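Local coordinates for SAM-dependent methyltransferase (Thiobacillus denitrificans, PDB 5EPE), which binds S-adenosyl-L-homocysteine, the product left after methyl transfer, and probably passes methyl groups from S-adenosyl-L-methionine to an acceptor, at residues L165-P168 and E169-S173; G117-A120 and G121-L125; L82-A85 and G86-F90. All coordinates share one frame; numbering follows the deposited sequence.

Contact 1 (L165-P168 and E169-S173); sequences LLLP and EFLAS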
loop_
_atom_site.group_PDB
_atom_site.type_symbol
_atom_site.label_atom_id
_atom_site.label_comp_id
_atom_site.label_asym_id
_atom_site.label_seq_id
_atom_site.Cartn_x
_atom_site.Cartn_y
_atom_site.Cartn_z
ATOM N N LEU A 165 12.720 21.010 -5.728
ATOM C CA LEU A 165 11.256 20.844 -5.808
ATOM C C LEU A 165 10.907 19.974 -6.995
ATOM O O LEU A 165 11.638 19.943 -7.993
ATOM C CB LEU A 165 10.618 22.228 -5.997
ATOM C CG LEU A 165 10.857 23.238 -4.857
ATOM C CD1 LEU A 165 10.280 24.593 -5.148
ATOM C CD2 LEU A 165 10.205 22.726 -3.584
ATOM N N LEU A 166 9.756 19.306 -6.930
ATOM C CA LEU A 166 9.213 18.651 -8.101
ATOM C C LEU A 166 8.911 19.722 -9.163
ATOM O O LEU A 166 8.716 20.902 -8.831
ATOM C CB LEU A 166 7.919 17.857 -7.759
ATOM C CG LEU A 166 8.210 16.645 -6.867
ATOM C CD1 LEU A 166 6.895 16.270 -6.194
ATOM C CD2 LEU A 166 8.677 15.453 -7.676
ATOM N N LEU A 167 8.902 19.321 -10.434
ATOM C CA LEU A 167 8.736 20.306 -11.529
ATOM C C LEU A 167 7.551 21.295 -11.403
ATOM O O LEU A 167 7.740 22.491 -11.588
ATOM C CB LEU A 167 8.634 19.556 -12.867
ATOM C CG LEU A 167 8.598 20.463 -14.122
ATOM C CD1 LEU A 167 9.853 21.330 -14.265
ATOM C CD2 LEU A 167 8.438 19.629 -15.385
ATOM N N PRO A 168 6.327 20.818 -11.063
ATOM C CA PRO A 168 5.256 21.811 -10.930
ATOM C C PRO A 168 5.580 22.901 -9.881
ATOM O O PRO A 168 5.385 24.080 -10.133
ATOM C CB PRO A 168 4.039 20.970 -10.516
ATOM C CG PRO A 168 4.337 19.585 -10.942
ATOM C CD PRO A 168 5.842 19.443 -10.818
ATOM N N GLU A 169 6.096 22.490 -8.720
ATOM C CA GLU A 169 6.413 23.433 -7.647
ATOM C C GLU A 169 7.619 24.299 -8.041
ATOM O O GLU A 169 7.684 25.493 -7.677
ATOM C CB GLU A 169 6.721 22.681 -6.350
ATOM C CG GLU A 169 5.507 22.143 -5.544
ATOM C CD GLU A 169 4.749 20.930 -6.206
ATOM O OE1 GLU A 169 5.300 20.161 -7.066
ATOM O OE2 GLU A 169 3.584 20.698 -5.775
ATOM N N PHE A 170 8.536 23.726 -8.794
ATOM C CA PHE A 170 9.696 24.490 -9.271
ATOM C C PHE A 170 9.264 25.571 -10.263
ATOM O O PHE A 170 9.643 26.740 -10.139
ATOM C CB PHE A 170 10.777 23.566 -9.886
ATOM C CG PHE A 170 12.103 24.280 -10.091
ATOM C CD1 PHE A 170 12.675 25.009 -9.064
ATOM C CD2 PHE A 170 12.757 24.229 -11.315
ATOM C CE1 PHE A 170 13.871 25.675 -9.211
ATOM C CE2 PHE A 170 13.974 24.871 -11.457
ATOM C CZ PHE A 170 14.517 25.618 -10.426
ATOM N N LEU A 171 8.443 25.193 -11.233
ATOM C CA LEU A 171 7.827 26.181 -12.117
ATOM C C LEU A 171 7.049 27.243 -11.368
ATOM O O LEU A 171 7.186 28.441 -11.667
ATOM C CB LEU A 171 6.956 25.505 -13.170
ATOM C CG LEU A 171 7.712 24.652 -14.190
ATOM C CD1 LEU A 171 6.720 23.771 -14.924
ATOM C CD2 LEU A 171 8.461 25.579 -15.128
ATOM N N ALA A 172 6.254 26.817 -10.387
ATOM C CA ALA A 172 5.569 27.759 -9.489
ATOM C C ALA A 172 6.530 28.707 -8.804
ATOM O O ALA A 172 6.177 29.876 -8.595
ATOM C CB ALA A 172 4.724 27.042 -8.461
ATOM N N SER A 173 7.719 28.230 -8.408
ATOM C CA SER A 173 8.643 29.113 -7.720
ATOM C C SER A 173 9.087 30.304 -8.604
ATOM O O SER A 173 9.227 31.442 -8.081
ATOM C CB SER A 173 9.886 28.378 -7.195
ATOM O OG SER A 173 10.753 27.908 -8.203
#

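Contact 2 (G117-A120 and G121-L125); sequences GGVA and GTITL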
loop_
_atom_site.group_PDB
_atom_site.type_symbol
_atom_site.label_atom_id
_atom_site.label_comp_id
_atom_site.label_asym_id
_atom_site.label_seq_id
_atom_site.Cartn_x
_atom_site.Cartn_y
_atom_site.Cartn_z
ATOM N N GLY A 117 24.461 33.618 -5.129
ATOM C CA GLY A 117 23.892 33.076 -3.919
ATOM C C GLY A 117 22.572 32.408 -4.102
ATOM O O GLY A 117 21.787 32.363 -3.164
ATOM N N GLY A 118 22.293 31.900 -5.300
ATOM C CA GLY A 118 21.127 31.106 -5.529
ATOM C C GLY A 118 20.326 31.617 -6.710
ATOM O O GLY A 118 20.694 32.569 -7.376
ATOM N N VAL A 119 19.251 30.919 -6.993
ATOM C CA VAL A 119 18.406 31.194 -8.146
ATOM C C VAL A 119 17.873 32.618 -8.147
ATOM O O VAL A 119 18.122 33.352 -9.071
ATOM C CB VAL A 119 17.260 30.191 -8.234
ATOM C CG1 VAL A 119 16.290 30.582 -9.352
ATOM C CG2 VAL A 119 17.819 28.784 -8.476
ATOM N N ALA A 120 17.253 33.058 -7.037
ATOM C CA ALA A 120 16.676 34.394 -6.969
ATOM C C ALA A 120 17.703 35.458 -7.091
ATOM O O ALA A 120 17.500 36.458 -7.813
ATOM C CB ALA A 120 15.907 34.583 -5.689
ATOM N N GLY A 121 18.835 35.271 -6.404
ATOM C CA GLY A 121 19.904 36.258 -6.484
ATOM C C GLY A 121 20.450 36.396 -7.894
ATOM O O GLY A 121 20.761 37.528 -8.395
ATOM N N THR A 122 20.609 35.250 -8.551
ATOM C CA THR A 122 21.148 35.236 -9.905
ATOM C C THR A 122 20.196 35.887 -10.898
ATOM O O THR A 122 20.634 36.633 -11.763
ATOM C CB THR A 122 21.509 33.810 -10.315
ATOM O OG1 THR A 122 22.537 33.321 -9.448
ATOM C CG2 THR A 122 22.071 33.777 -11.731
ATOM N N ILE A 123 18.901 35.587 -10.797
ATOM C CA ILE A 123 17.910 36.255 -11.613
ATOM C C ILE A 123 18.015 37.778 -11.434
ATOM O O ILE A 123 18.003 38.529 -12.402
ATOM C CB ILE A 123 16.459 35.757 -11.293
ATOM C CG1 ILE A 123 16.269 34.316 -11.794
ATOM C CG2 ILE A 123 15.430 36.684 -11.928
ATOM C CD1 ILE A 123 15.008 33.577 -11.290
ATOM N N THR A 124 18.112 38.238 -10.191
ATOM C CA THR A 124 18.222 39.674 -9.926
ATOM C C THR A 124 19.481 40.245 -10.564
ATOM O O THR A 124 19.416 41.350 -11.135
ATOM C CB THR A 124 18.214 39.958 -8.430
ATOM O OG1 THR A 124 17.000 39.418 -7.945
ATOM C CG2 THR A 124 18.279 41.414 -8.111
ATOM N N LEU A 125 20.603 39.507 -10.505
ATOM C CA LEU A 125 21.827 39.981 -11.137
ATOM C C LEU A 125 21.688 40.098 -12.679
ATOM O O LEU A 125 22.070 41.116 -13.272
ATOM C CB LEU A 125 22.995 39.069 -10.814
ATOM C CG LEU A 125 24.351 39.387 -11.454
ATOM C CD1 LEU A 125 24.919 40.701 -10.964
ATOM C CD2 LEU A 125 25.312 38.268 -11.134
HETATM O O HOH W 1 19.025 33.420 -4.164
#

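Contact 3 (L82-A85 and G86-F90); sequences LGVA and GQVKF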
loop_
_atom_site.group_PDB
_atom_site.type_symbol
_atom_site.label_atom_id
_atom_site.label_comp_id
_atom_site.label_asym_id
_atom_site.label_seq_id
_atom_site.Cartn_x
_atom_site.Cartn_y
_atom_site.Cartn_z
ATOM N N LEU A 82 34.823 26.925 -34.987
ATOM C CA LEU A 82 33.497 27.125 -35.619
ATOM C C LEU A 82 33.389 28.350 -36.544
ATOM O O LEU A 82 32.391 28.522 -37.246
ATOM C CB LEU A 82 32.385 27.143 -34.561
ATOM C CG LEU A 82 31.714 25.801 -34.313
ATOM C CD1 LEU A 82 32.650 24.626 -34.245
ATOM C CD2 LEU A 82 30.856 25.853 -33.044
ATOM N N GLY A 83 34.395 29.190 -36.537
ATOM C CA GLY A 83 34.395 30.401 -37.352
ATOM C C GLY A 83 33.559 31.535 -36.804
ATOM O O GLY A 83 33.151 32.407 -37.558
ATOM N N VAL A 84 33.368 31.562 -35.483
ATOM C CA VAL A 84 32.534 32.574 -34.829
ATOM C C VAL A 84 33.265 33.433 -33.812
ATOM O O VAL A 84 32.611 34.125 -33.037
ATOM C CB VAL A 84 31.325 31.918 -34.163
ATOM C CG1 VAL A 84 30.492 31.213 -35.232
ATOM C CG2 VAL A 84 31.753 30.931 -33.075
ATOM N N ALA A 85 34.602 33.420 -33.807
ATOM C CA ALA A 85 35.361 34.282 -32.869
ATOM C C ALA A 85 34.998 35.790 -32.979
ATOM O O ALA A 85 35.088 36.536 -31.995
ATOM C CB ALA A 85 36.872 34.106 -33.066
ATOM N N GLY A 86 34.598 36.245 -34.171
ATOM C CA GLY A 86 34.151 37.621 -34.353
ATOM C C GLY A 86 32.862 37.967 -33.609
ATOM O O GLY A 86 32.571 39.157 -33.382
ATOM N N GLN A 87 32.074 36.942 -33.250
ATOM C CA GLN A 87 30.767 37.144 -32.685
ATOM C C GLN A 87 30.756 36.940 -31.153
ATOM O O GLN A 87 29.895 37.501 -30.477
ATOM C CB GLN A 87 29.756 36.179 -33.340
ATOM C CG GLN A 87 29.407 36.506 -34.766
ATOM C CD GLN A 87 28.786 35.318 -35.462
ATOM O OE1 GLN A 87 29.397 34.694 -36.332
ATOM N NE2 GLN A 87 27.574 34.953 -35.032
ATOM N N VAL A 88 31.656 36.116 -30.616
ATOM C CA VAL A 88 31.560 35.723 -29.199
ATOM C C VAL A 88 32.896 35.836 -28.508
ATOM O O VAL A 88 33.911 35.398 -29.094
ATOM C CB VAL A 88 30.949 34.310 -29.016
ATOM C CG1 VAL A 88 29.515 34.292 -29.509
ATOM C CG2 VAL A 88 31.712 33.251 -29.781
ATOM N N LYS A 89 32.891 36.439 -27.308
ATOM C CA LYS A 89 34.090 36.784 -26.533
ATOM C C LYS A 89 34.023 36.019 -25.231
ATOM O O LYS A 89 32.974 35.992 -24.583
ATOM C CB LYS A 89 34.091 38.283 -26.183
ATOM C CG LYS A 89 35.283 38.765 -25.343
ATOM N N PHE A 90 35.145 35.419 -24.839
ATOM C CA PHE A 90 35.245 34.671 -23.575
ATOM C C PHE A 90 36.227 35.303 -22.634
ATOM O O PHE A 90 37.377 35.634 -23.045
ATOM C CB PHE A 90 35.604 33.232 -23.857
ATOM C CG PHE A 90 34.562 32.568 -24.657
ATOM C CD1 PHE A 90 33.375 32.151 -24.048
ATOM C CD2 PHE A 90 34.690 32.456 -26.035
ATOM C CE1 PHE A 90 32.367 31.583 -24.789
ATOM C CE2 PHE A 90 33.677 31.879 -26.776
ATOM C CZ PHE A 90 32.509 31.450 -26.166
HETATM O O HOH W 2 33.932 35.246 -36.758
HETATM O O HOH W 3 31.456 35.254 -37.972
#

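Contact 1 (L165-P168 and E169-S173)
E169 turns its carboxylate back towards L166 and P168. CG lies anti to the carbonyl carbon (chi1 -78°), and the chain then bends at chi2. This brings OE1 against carbon: L166 CB is 3.6 Å from E169 OE1, and P168 CB is 3.8 Å from the same oxygen. Ring atoms CG and CD of P168 also lie close to E169 OE1. The pyrrolidine ring and the E169 side chain cross at a slant. With an alanine in place of P168, CG and CD would be missing, and the E169 carboxylate would probably lose two of its flanking carbons and become freer to turn. L167 and L171 meet one turn apart, with L167 CG 3.9 Å from L171 CD1. On another side, L165 CB sits 4.1 Å from F170 CB, and L165 CD1 rests against the backbone of E169. L167 to S173 make the first turns of helix 167-177, with L166 at the N-cap. L166 O accepts from F170 N at 2.8 Å. L167 O takes L171 N in a nearly straight bond of 2.8 Å, and P168 O takes A172 N at 2.9 Å. P168 lies in the first turn, where its lack of an N-H costs no helical bond. A carboxylate near the start of a helix probably gains from the helix dipole. Further along, S173 OG makes a short bond of 2.5 Å to F170 O, in the carbonyl plane and on a lone pair. Outside the segments, L167 and L171 pack on F243 of strand 238-247, while F170 meets F243 edge-to-face. P168 and A172 touch S162 of a third subunit. T232 of a second subunit packs on P168 and E228 of that subunit on A172.

Contact 2 (G117-A120 and G121-L125)
G118 O is approached by two groups of T122. The backbone N of T122 donates to G118 O at 2.9 Å, tilted 20° from the carbonyl plane. T122 OG1 lies at the same 2.9 Å from G118 O, although its proton may go to another acceptor. The hydroxyl gets there because OG1 stands anti to the carbonyl carbon (chi1 -63°), which turns it back along the helix. T124 repeats the pattern two residues on: both its backbone N and its OG1 are 3.0 Å from A120 O, and the hydroxyl proton is again unsettled. Between them, I123 N makes an almost straight bond to V119 O. The side chains of V119 and I123 run side by side and point the same way, with V119 CG1 3.8 Å from I123 CD1. G118 holds the N-cap position. Its backbone angles would push a side chain into the preceding carbonyl oxygen, so a glycine fits here, and G118 itself offers no side chain to the helix end. A water bridges the turn: it accepts from G121 N at 2.9 Å and donates to G117 O at 3.1 Å. Helix 119-127 belongs to a beta-alpha-beta crossover of the Rossmann-like fold, between the neighbouring parallel strands 104-110 and 134-143. V119, T122 and I123 lie on M138 of strand 134-143. V119 and I123 also meet F174 of helix 167-177, and A120 touches K176 of a third subunit.

Contact 3 (L82-A85 and G86-F90)
V84 and V88 both set CG1 anti to the carbonyl carbon (chi1 -61° and -64°), which leaves CG2 between the backbone N and the carbonyl carbon; the CG2 methyls of V84 and V88 meet at 4.0 Å. V84 CG1 turns instead to Q87, whose OE1 lies 3.8 Å from it. The turn closes on V84 O, which takes two backbone donors. Q87 N comes to V84 O from well above the carbonyl plane at 2.9 Å. V88 N lies nearly in line with the C=O bond, but 3.3 Å from V84 O and with a bent N-H. Two waters bridge the turn. One molecule accepts from G86 N and donates to G83 O. A second donates to Q87 OE1 at 2.7 Å and only weakly to G83 O. G83 has positive phi and ends helix 69-82 in a Schellman motif, so the segment is the tight link from that helix into strand 88-92. At the other end of the Q87 amide, NE2 bonds to I60 O and A55 O. V84 and V88 both pack on A55 of helix 49-58 and on A79 of helix 69-82, while K89 pairs through its backbone with G62 and G64 of the adjacent strand 61-66.

Contacts 1 and 2 are the starts of two helices, and contact 3 is the exit from a third. The first two are neighbours: their centres are about 17 Å apart and their nearest atoms about 5 Å. F174 touches both: its ring meets F170, and V119 and I123 pack on it. Contact 3, leading into edge strand 88-92, is centred about 36 Å from contact 1 and about 27 Å from contact 2. The S-adenosyl-L-homocysteine lies about 10 Å from the T122 side chain and about 13 Å from that of V88. F170 is about 12 Å from the N18 side chain, and G118 about 6 Å from that of W114. All three lie outside the immediate ligand shell, contact 2 nearest.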